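Local atomic coordinates of PilM (Pseudomonas aeruginosa, PDB entry 3HG9), a protein that is of unconfirmed function but probably takes part in the assembly or working of a plasmid-encoded pilus. Residues Y22-A27 against T65-F69. Residues are numbered along the deposited sequence; the frame is centred on the assembly and turned at random.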
loop_
_atom_site.group_PDB
_atom_site.type_symbol
_atom_site.label_atom_id
_atom_site.label_comp_id
_atom_site.label_asym_id
_atom_site.label_seq_id
_atom_site.Cartn_x
_atom_site.Cartn_y
_atom_site.Cartn_z
ATOM N N TYR B 22 -14.660 5.052 -3.806
ATOM C CA TYR B 22 -14.466 5.955 -4.996
ATOM C C TYR B 22 -13.065 5.757 -5.515
ATOM O O TYR B 22 -12.830 5.565 -6.716
ATOM C CB TYR B 22 -14.592 7.381 -4.564
ATOM C CG TYR B 22 -14.481 8.422 -5.634
ATOM C CD1 TYR B 22 -15.582 8.793 -6.385
ATOM C CD2 TYR B 22 -13.291 9.147 -5.800
ATOM C CE1 TYR B 22 -15.468 9.830 -7.398
ATOM C CE2 TYR B 22 -13.166 10.184 -6.770
ATOM C CZ TYR B 22 -14.236 10.504 -7.561
ATOM O OH TYR B 22 -14.090 11.526 -8.472
ATOM N N ARG B 23 -12.134 5.751 -4.567
ATOM C CA ARG B 23 -10.749 5.463 -4.883
ATOM C C ARG B 23 -10.592 4.253 -5.825
ATOM O O ARG B 23 -9.822 4.278 -6.822
ATOM C CB ARG B 23 -9.897 5.235 -3.605
ATOM C CG ARG B 23 -8.392 5.139 -3.971
ATOM C CD ARG B 23 -7.491 5.000 -2.805
ATOM N NE ARG B 23 -7.362 3.605 -2.371
ATOM C CZ ARG B 23 -6.485 3.180 -1.461
ATOM N NH1 ARG B 23 -5.660 4.061 -0.917
ATOM N NH2 ARG B 23 -6.440 1.875 -1.080
ATOM N N SER B 24 -11.291 3.179 -5.520
ATOM C CA SER B 24 -11.054 1.986 -6.302
ATOM C C SER B 24 -11.575 2.109 -7.705
ATOM O O SER B 24 -11.016 1.500 -8.622
ATOM C CB SER B 24 -11.673 0.789 -5.603
ATOM O OG SER B 24 -10.914 0.486 -4.489
ATOM N N ARG B 25 -12.660 2.860 -7.879
ATOM C CA ARG B 25 -13.164 3.214 -9.239
ATOM C C ARG B 25 -12.195 4.009 -10.065
ATOM O O ARG B 25 -12.131 3.834 -11.254
ATOM C CB ARG B 25 -14.450 4.004 -9.146
ATOM C CG ARG B 25 -15.534 3.199 -8.527
ATOM C CD ARG B 25 -15.722 1.905 -9.287
ATOM N NE ARG B 25 -16.907 1.216 -8.797
ATOM C CZ ARG B 25 -17.392 0.098 -9.322
ATOM N NH1 ARG B 25 -16.780 -0.454 -10.371
ATOM N NH2 ARG B 25 -18.484 -0.458 -8.790
ATOM N N LEU B 26 -11.473 4.929 -9.448
ATOM C CA LEU B 26 -10.286 5.505 -10.100
ATOM C C LEU B 26 -9.178 4.461 -10.308
ATOM O O LEU B 26 -8.662 4.377 -11.406
ATOM C CB LEU B 26 -9.698 6.632 -9.283
ATOM C CG LEU B 26 -10.508 7.878 -8.994
ATOM C CD1 LEU B 26 -9.726 8.612 -7.912
ATOM C CD2 LEU B 26 -10.655 8.738 -10.274
ATOM N N ALA B 27 -8.793 3.675 -9.286
ATOM C CA ALA B 27 -7.671 2.745 -9.464
ATOM C C ALA B 27 -7.879 2.103 -10.813
ATOM O O ALA B 27 -6.969 2.058 -11.623
ATOM C CB ALA B 27 -7.611 1.666 -8.391
ATOM N N THR B 65 -1.188 6.312 -11.375
ATOM C CA THR B 65 -1.518 6.165 -9.971
ATOM C C THR B 65 -2.649 7.137 -9.662
ATOM O O THR B 65 -2.651 8.278 -10.190
ATOM C CB THR B 65 -0.415 6.680 -9.055
ATOM O OG1 THR B 65 -0.801 7.972 -8.570
ATOM C CG2 THR B 65 0.964 6.726 -9.729
ATOM N N SER B 66 -3.568 6.753 -8.773
ATOM C CA SER B 66 -4.658 7.672 -8.483
ATOM C C SER B 66 -4.814 8.051 -7.006
ATOM O O SER B 66 -4.441 7.311 -6.137
ATOM C CB SER B 66 -5.974 7.182 -9.092
ATOM O OG SER B 66 -5.994 5.781 -9.090
ATOM N N TYR B 67 -5.402 9.229 -6.758
ATOM C CA TYR B 67 -5.669 9.689 -5.438
ATOM C C TYR B 67 -7.144 10.041 -5.258
ATOM O O TYR B 67 -7.772 10.594 -6.163
ATOM C CB TYR B 67 -4.876 10.937 -5.225
ATOM C CG TYR B 67 -3.511 10.930 -5.828
ATOM C CD1 TYR B 67 -2.395 11.135 -5.030
ATOM C CD2 TYR B 67 -3.317 10.760 -7.183
ATOM C CE1 TYR B 67 -1.083 11.175 -5.570
ATOM C CE2 TYR B 67 -2.028 10.778 -7.721
ATOM C CZ TYR B 67 -0.913 10.996 -6.916
ATOM O OH TYR B 67 0.405 11.006 -7.455
ATOM N N ALA B 68 -7.695 9.776 -4.086
ATOM C CA ALA B 68 -9.039 10.262 -3.785
ATOM C C ALA B 68 -8.922 11.107 -2.529
ATOM O O ALA B 68 -8.241 10.664 -1.599
ATOM C CB ALA B 68 -9.995 9.049 -3.537
ATOM N N PHE B 69 -9.511 12.308 -2.488
ATOM C CA PHE B 69 -9.273 13.193 -1.357
ATOM C C PHE B 69 -10.425 14.073 -0.938
ATOM O O PHE B 69 -11.119 14.648 -1.764
ATOM C CB PHE B 69 -8.054 14.086 -1.603
ATOM C CG PHE B 69 -8.072 14.832 -2.913
ATOM C CD1 PHE B 69 -8.507 16.166 -2.971
ATOM C CD2 PHE B 69 -7.596 14.206 -4.086
ATOM C CE1 PHE B 69 -8.507 16.865 -4.167
ATOM C CE2 PHE B 69 -7.590 14.880 -5.314
ATOM C CZ PHE B 69 -8.055 16.240 -5.365
#
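The methyl of Ala68 touches both Tyr22 and Arg23, one helical turn before Leu26 and Ala27 meet Ser66. Its CB packs against Arg23 CB at 3.8 Å, and the CA atoms of these two residues are just 5.2 Å apart, a closeness consistent with the small side chains of Ser66 and Ala68. Tyr22 meets the same methyl with the edge of its ring, CD2 standing 4.0 Å from Ala68 CB and the methyl lying near the ring plane, so the strand meets the ring's edge and not a face. A chi1 of -178° holds CG opposite the backbone N and swings the ring to where its edge meets Ala68; the side chain also touches Asp42, Leu45 and Leu57.

The CB of Leu26 is directed toward the strand. It rests on Ser66 CB at 3.8 Å, while the CD1 branch reaches in between Ser66 and Ala68 to touch the backbone, 3.3 Å from Tyr67 O. Ser66 OG nestles against the helix backbone, 3.5 Å from Ala27 CA, without bonding to it: no hydrogen bond joins the two segments. Farther along, the Arg23 chain turns from the strand segment at chi3 (85°), and NH2 forms a salt bridge with Asp88 of the second subunit.

The helix segment runs nearly antiparallel to the strand, at 159° with axes 7.8 Å apart. Through Tyr22 on Leu57, and Leu26 and Ala27 on Ser66, helix 12-31 packs on one face of the hairpin formed by strands 57-62 and 65-70, while along its other edge strand 65-70 pairs antiparallel with a strand of the second subunit, carrying the sheet across the dimer interface.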